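Peroxisomal acyl-coenzyme A oxidase 1 (Arabidopsis thaliana, PDB 1W07) oxidises long- and medium-chain acyl-CoAs to 2-trans-enoyl-CoAs with FAD as cofactor, passing the electrons to oxygen to give hydrogen peroxide in peroxisomes. Local coordinates at residues W477-F487 with Y557-H565. The protein carries 1 engineered substitution. Residues are numbered along the deposited sequence; the frame is centred on the assembly and turned at random.
Sequences WLNPDVVLEAF and YIYALYLLH
The phenol ring of Tyr557 packs against Leu478, Pro480 and Val483, where a 3-10 turn leads into helix 480-503. Leu478 lies over one face of it, with CA 4.1 Å from the ring centroid in a CH-pi contact. Its carbonyl O is 3.2 Å from Tyr557 CZ. Trp477 O, which meets Tyr557 CD2, is buried here with no polar partner in the model. CG2 of Val483 meets the ring edge in plane, 3.6 Å from CE2, while the hydroxyl OH sits 3.3 Å from Pro480 CB. CG anti to the carbonyl carbon (chi1 -68°) places the Tyr557 ring against both the Leu478 backbone and Val483 CG2. A leucine here, without ring or hydroxyl, would probably leave a gap beside Pro480 and Val483 and the CA and carbonyl of Leu478 without the ring they lie on. Helix 480-503 and the 3-10 turn before it pack on helix 548-566 in the helical C-terminal part of the acyl-CoA oxidase fold, away from the flavin; the short axes of 480-487 and 557-565 cross at 36°. Further along, Val483 CG1 rests on Ala560 CB, and the Phe487 ring points its edge at the Ala560 carbonyl, CZ to O 3.3 Å. The Trp477 indole crosses Leu564 at about a right angle, CH2 to CD1 3.5 Å. Asn479 N-caps helix 480-503, its OD1 accepting from Asp481 N at 2.9 Å. Val482 CG1 lies over one indole face, near its rim; NE1 donates to Gln581 O.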
ATOM      1  N   TRP B 477      25.715  10.995  17.901  1.00 29.01           N
ATOM      2  CA  TRP B 477      24.543  10.154  17.695  1.00 24.18           C
ATOM      3  C   TRP B 477      24.897   8.740  17.261  1.00 24.30           C
ATOM      4  O   TRP B 477      24.013   7.949  16.956  1.00 25.10           O
ATOM      5  CB  TRP B 477      23.595  10.801  16.683  1.00 24.78           C
ATOM      6  CG  TRP B 477      22.725  11.849  17.300  1.00 19.97           C
ATOM      7  CD1 TRP B 477      22.768  13.196  17.074  1.00 25.05           C
ATOM      8  CD2 TRP B 477      21.676  11.633  18.240  1.00 22.44           C
ATOM      9  NE1 TRP B 477      21.804  13.837  17.815  1.00 25.27           N
ATOM     10  CE2 TRP B 477      21.122  12.897  18.548  1.00 25.44           C
ATOM     11  CE3 TRP B 477      21.142  10.492  18.855  1.00 24.33           C
ATOM     12  CZ2 TRP B 477      20.062  13.050  19.448  1.00 23.70           C
ATOM     13  CZ3 TRP B 477      20.088  10.648  19.746  1.00 25.21           C
ATOM     14  CH2 TRP B 477      19.563  11.914  20.033  1.00 21.34           C
ATOM     15  N   LEU B 478      26.194   8.426  17.230  1.00 24.59           N
ATOM     16  CA  LEU B 478      26.646   7.084  16.852  1.00 23.93           C
ATOM     17  C   LEU B 478      27.000   6.314  18.117  1.00 25.48           C
ATOM     18  O   LEU B 478      27.438   5.166  18.068  1.00 25.16           O
ATOM     19  CB  LEU B 478      27.860   7.158  15.914  1.00 23.84           C
ATOM     20  CG  LEU B 478      27.634   7.871  14.573  1.00 26.67           C
ATOM     21  CD1 LEU B 478      28.956   7.946  13.788  1.00 25.98           C
ATOM     22  CD2 LEU B 478      26.531   7.144  13.774  1.00 22.93           C
ATOM     23  N   ASN B 479      26.805   6.959  19.260  1.00 24.20           N
ATOM     24  CA  ASN B 479      27.086   6.318  20.542  1.00 26.33           C
ATOM     25  C   ASN B 479      25.848   5.545  21.005  1.00 24.96           C
ATOM     26  O   ASN B 479      24.762   6.117  21.132  1.00 24.04           O
ATOM     27  CB  ASN B 479      27.466   7.370  21.575  1.00 28.70           C
ATOM     28  CG  ASN B 479      27.910   6.762  22.878  1.00 32.69           C
ATOM     29  OD1 ASN B 479      27.128   6.116  23.571  1.00 33.99           O
ATOM     30  ND2 ASN B 479      29.182   6.944  23.210  1.00 40.36           N
ATOM     31  N   PRO B 480      26.000   4.237  21.270  1.00 25.79           N
ATOM     32  CA  PRO B 480      24.893   3.383  21.715  1.00 26.12           C
ATOM     33  C   PRO B 480      24.145   3.862  22.968  1.00 29.26           C
ATOM     34  O   PRO B 480      22.921   3.757  23.038  1.00 29.89           O
ATOM     35  CB  PRO B 480      25.555   2.017  21.898  1.00 23.82           C
ATOM     36  CG  PRO B 480      26.960   2.359  22.249  1.00 22.76           C
ATOM     37  CD  PRO B 480      27.279   3.503  21.312  1.00 24.50           C
ATOM     38  N   ASP B 481      24.876   4.385  23.950  1.00 28.77           N
ATOM     39  CA  ASP B 481      24.252   4.878  25.175  1.00 28.59           C
ATOM     40  C   ASP B 481      23.430   6.143  24.925  1.00 27.31           C
ATOM     41  O   ASP B 481      22.417   6.382  25.582  1.00 24.57           O
ATOM     42  CB  ASP B 481      25.326   5.158  26.233  1.00 33.26           C
ATOM     43  CG  ASP B 481      26.050   3.907  26.661  1.00 36.15           C
ATOM     44  OD1 ASP B 481      25.363   2.958  27.091  1.00 40.83           O
ATOM     45  OD2 ASP B 481      27.295   3.861  26.572  1.00 42.67           O
ATOM     46  N   VAL B 482      23.876   6.953  23.975  1.00 23.68           N
ATOM     47  CA  VAL B 482      23.168   8.185  23.661  1.00 24.66           C
ATOM     48  C   VAL B 482      21.847   7.843  22.958  1.00 24.96           C
ATOM     49  O   VAL B 482      20.798   8.463  23.206  1.00 23.33           O
ATOM     50  CB  VAL B 482      24.015   9.095  22.738  1.00 22.11           C
ATOM     51  CG1 VAL B 482      23.189  10.259  22.279  1.00 20.55           C
ATOM     52  CG2 VAL B 482      25.270   9.594  23.489  1.00 23.15           C
ATOM     53  N   VAL B 483      21.897   6.849  22.081  1.00 25.17           N
ATOM     54  CA  VAL B 483      20.712   6.436  21.354  1.00 23.32           C
ATOM     55  C   VAL B 483      19.737   5.741  22.290  1.00 20.91           C
ATOM     56  O   VAL B 483      18.566   6.092  22.328  1.00 23.24           O
ATOM     57  CB  VAL B 483      21.092   5.497  20.184  1.00 23.15           C
ATOM     58  CG1 VAL B 483      19.828   4.934  19.527  1.00 18.14           C
ATOM     59  CG2 VAL B 483      21.918   6.271  19.169  1.00 17.56           C
ATOM     60  N   LEU B 484      20.224   4.771  23.055  1.00 22.33           N
ATOM     61  CA  LEU B 484      19.366   4.038  23.973  1.00 24.83           C
ATOM     62  C   LEU B 484      18.679   4.960  24.960  1.00 26.65           C
ATOM     63  O   LEU B 484      17.477   4.834  25.204  1.00 26.91           O
ATOM     64  CB  LEU B 484      20.157   2.970  24.732  1.00 26.39           C
ATOM     65  CG  LEU B 484      20.472   1.684  23.971  1.00 27.01           C
ATOM     66  CD1 LEU B 484      21.343   0.778  24.823  1.00 28.06           C
ATOM     67  CD2 LEU B 484      19.174   0.981  23.613  1.00 29.87           C
ATOM     68  N   GLU B 485      19.440   5.887  25.532  1.00 26.59           N
ATOM     69  CA  GLU B 485      18.890   6.834  26.495  1.00 28.26           C
ATOM     70  C   GLU B 485      17.751   7.619  25.865  1.00 26.78           C
ATOM     71  O   GLU B 485      16.688   7.778  26.460  1.00 26.66           O
ATOM     72  CB  GLU B 485      19.974   7.801  26.975  1.00 30.79           C
ATOM     73  CG  GLU B 485      19.465   8.855  27.942  1.00 33.64           C
ATOM     74  CD  GLU B 485      20.532   9.861  28.320  1.00 36.75           C
ATOM     75  OE1 GLU B 485      21.082  10.523  27.409  1.00 38.10           O
ATOM     76  OE2 GLU B 485      20.818   9.993  29.526  1.00 37.76           O
ATOM     77  N   ALA B 486      17.981   8.113  24.657  1.00 22.96           N
ATOM     78  CA  ALA B 486      16.959   8.875  23.950  1.00 21.89           C
ATOM     79  C   ALA B 486      15.682   8.063  23.732  1.00 20.30           C
ATOM     80  O   ALA B 486      14.587   8.549  24.016  1.00 18.66           O
ATOM     81  CB  ALA B 486      17.497   9.345  22.621  1.00 23.24           C
ATOM     82  N   PHE B 487      15.810   6.835  23.226  1.00 21.94           N
ATOM     83  CA  PHE B 487      14.633   5.989  22.980  1.00 21.89           C
ATOM     84  C   PHE B 487      13.937   5.514  24.261  1.00 22.15           C
ATOM     85  O   PHE B 487      12.714   5.405  24.296  1.00 23.06           O
ATOM     86  CB  PHE B 487      15.003   4.772  22.126  1.00 23.13           C
ATOM     87  CG  PHE B 487      15.016   5.050  20.644  1.00 22.08           C
ATOM     88  CD1 PHE B 487      16.022   5.821  20.071  1.00 21.96           C
ATOM     89  CD2 PHE B 487      14.002   4.558  19.828  1.00 22.48           C
ATOM     90  CE1 PHE B 487      16.016   6.103  18.708  1.00 19.38           C
ATOM     91  CE2 PHE B 487      13.984   4.829  18.466  1.00 21.84           C
ATOM     92  CZ  PHE B 487      14.995   5.607  17.905  1.00 23.36           C
ATOM     93  N   TYR B 557      22.527   2.461  13.130  1.00 15.30           N
ATOM     94  CA  TYR B 557      22.224   3.841  13.466  1.00 15.62           C
ATOM     95  C   TYR B 557      21.336   4.559  12.466  1.00 14.94           C
ATOM     96  O   TYR B 557      20.714   5.570  12.804  1.00 16.87           O
ATOM     97  CB  TYR B 557      23.514   4.618  13.763  1.00 16.51           C
ATOM     98  CG  TYR B 557      24.147   4.129  15.038  1.00 19.69           C
ATOM     99  CD1 TYR B 557      25.081   3.090  15.020  1.00 18.21           C
ATOM    100  CD2 TYR B 557      23.723   4.610  16.279  1.00 20.43           C
ATOM    101  CE1 TYR B 557      25.562   2.537  16.206  1.00 25.29           C
ATOM    102  CE2 TYR B 557      24.204   4.059  17.467  1.00 21.83           C
ATOM    103  CZ  TYR B 557      25.112   3.027  17.426  1.00 23.04           C
ATOM    104  OH  TYR B 557      25.516   2.452  18.610  1.00 24.81           O
ATOM    105  N   ILE B 558      21.270   4.042  11.241  1.00 14.86           N
ATOM    106  CA  ILE B 558      20.372   4.596  10.229  1.00 15.62           C
ATOM    107  C   ILE B 558      18.953   4.274  10.709  1.00 14.21           C
ATOM    108  O   ILE B 558      18.070   5.126  10.674  1.00 13.43           O
ATOM    109  CB  ILE B 558      20.560   3.927   8.829  1.00 15.40           C
ATOM    110  CG1 ILE B 558      21.755   4.547   8.099  1.00 20.17           C
ATOM    111  CG2 ILE B 558      19.258   4.061   8.003  1.00 12.95           C
ATOM    112  CD1 ILE B 558      22.052   3.905   6.746  1.00 19.41           C
ATOM    113  N   TYR B 559      18.735   3.039  11.151  1.00 12.99           N
ATOM    114  CA  TYR B 559      17.412   2.627  11.639  1.00 14.98           C
ATOM    115  C   TYR B 559      16.973   3.537  12.806  1.00 16.72           C
ATOM    116  O   TYR B 559      15.894   4.141  12.782  1.00 12.15           O
ATOM    117  CB  TYR B 559      17.459   1.150  12.088  1.00 14.86           C
ATOM    118  CG  TYR B 559      16.140   0.592  12.611  1.00 13.06           C
ATOM    119  CD1 TYR B 559      15.039   0.393  11.766  1.00 18.48           C
ATOM    120  CD2 TYR B 559      15.969   0.343  13.967  1.00 14.26           C
ATOM    121  CE1 TYR B 559      13.787  -0.034  12.275  1.00 14.71           C
ATOM    122  CE2 TYR B 559      14.738  -0.072  14.485  1.00 13.88           C
ATOM    123  CZ  TYR B 559      13.659  -0.259  13.653  1.00 17.05           C
ATOM    124  OH  TYR B 559      12.465  -0.678  14.211  1.00 14.49           O
ATOM    125  N   ALA B 560      17.833   3.654  13.812  1.00 17.14           N
ATOM    126  CA  ALA B 560      17.545   4.469  14.982  1.00 18.98           C
ATOM    127  C   ALA B 560      17.349   5.950  14.660  1.00 17.04           C
ATOM    128  O   ALA B 560      16.348   6.555  15.053  1.00 19.07           O
ATOM    129  CB  ALA B 560      18.654   4.297  16.018  1.00 17.58           C
ATOM    130  N   LEU B 561      18.297   6.538  13.943  1.00 15.00           N
ATOM    131  CA  LEU B 561      18.209   7.952  13.603  1.00 16.71           C
ATOM    132  C   LEU B 561      17.043   8.251  12.675  1.00 18.70           C
ATOM    133  O   LEU B 561      16.496   9.355  12.700  1.00 14.78           O
ATOM    134  CB  LEU B 561      19.517   8.431  12.970  1.00 17.80           C
ATOM    135  CG  LEU B 561      20.763   8.329  13.860  1.00 20.75           C
ATOM    136  CD1 LEU B 561      21.987   8.864  13.119  1.00 19.74           C
ATOM    137  CD2 LEU B 561      20.519   9.116  15.137  1.00 24.66           C
ATOM    138  N   TYR B 562      16.659   7.279  11.849  1.00 19.07           N
ATOM    139  CA  TYR B 562      15.530   7.473  10.951  1.00 15.81           C
ATOM    140  C   TYR B 562      14.243   7.553  11.763  1.00 14.92           C
ATOM    141  O   TYR B 562      13.392   8.405  11.510  1.00 15.33           O
ATOM    142  CB  TYR B 562      15.425   6.318   9.953  1.00 20.61           C
ATOM    143  CG  TYR B 562      14.205   6.438   9.076  1.00 21.10           C
ATOM    144  CD1 TYR B 562      14.141   7.415   8.086  1.00 24.65           C
ATOM    145  CD2 TYR B 562      13.103   5.606   9.259  1.00 24.46           C
ATOM    146  CE1 TYR B 562      13.013   7.566   7.301  1.00 27.56           C
ATOM    147  CE2 TYR B 562      11.963   5.743   8.472  1.00 24.90           C
ATOM    148  CZ  TYR B 562      11.930   6.728   7.496  1.00 27.77           C
ATOM    149  OH  TYR B 562      10.812   6.897   6.711  1.00 31.93           O
ATOM    150  N   LEU B 563      14.101   6.657  12.734  1.00 15.01           N
ATOM    151  CA  LEU B 563      12.902   6.647  13.577  1.00 16.66           C
ATOM    152  C   LEU B 563      12.870   7.892  14.457  1.00 18.00           C
ATOM    153  O   LEU B 563      11.806   8.466  14.702  1.00 17.40           O
ATOM    154  CB  LEU B 563      12.865   5.389  14.450  1.00 15.94           C
ATOM    155  CG  LEU B 563      12.562   4.035  13.772  1.00 16.92           C
ATOM    156  CD1 LEU B 563      12.560   2.929  14.825  1.00 12.65           C
ATOM    157  CD2 LEU B 563      11.209   4.093  13.071  1.00 17.55           C
ATOM    158  N   LEU B 564      14.035   8.324  14.932  1.00 17.11           N
ATOM    159  CA  LEU B 564      14.087   9.523  15.757  1.00 15.68           C
ATOM    160  C   LEU B 564      13.539  10.697  14.946  1.00 16.90           C
ATOM    161  O   LEU B 564      12.737  11.491  15.431  1.00 18.48           O
ATOM    162  CB  LEU B 564      15.530   9.792  16.186  1.00 19.29           C
ATOM    163  CG  LEU B 564      15.719  10.826  17.312  1.00 23.57           C
ATOM    164  CD1 LEU B 564      17.007  10.552  18.051  1.00 25.54           C
ATOM    165  CD2 LEU B 564      15.736  12.210  16.728  1.00 23.91           C
ATOM    166  N   HIS B 565      13.970  10.798  13.697  1.00 15.41           N
ATOM    167  CA  HIS B 565      13.510  11.865  12.824  1.00 15.75           C
ATOM    168  C   HIS B 565      12.023  11.726  12.504  1.00 17.43           C
ATOM    169  O   HIS B 565      11.262  12.699  12.579  1.00 16.23           O
ATOM    170  CB  HIS B 565      14.338  11.870  11.533  1.00 21.20           C
ATOM    171  CG  HIS B 565      13.939  12.929  10.557  1.00 19.64           C
ATOM    172  ND1 HIS B 565      12.892  12.773   9.676  1.00 25.29           N
ATOM    173  CD2 HIS B 565      14.450  14.161  10.324  1.00 23.83           C
ATOM    174  CE1 HIS B 565      12.779  13.861   8.933  1.00 23.94           C
ATOM    175  NE2 HIS B 565      13.711  14.720   9.309  1.00 27.31           N
TER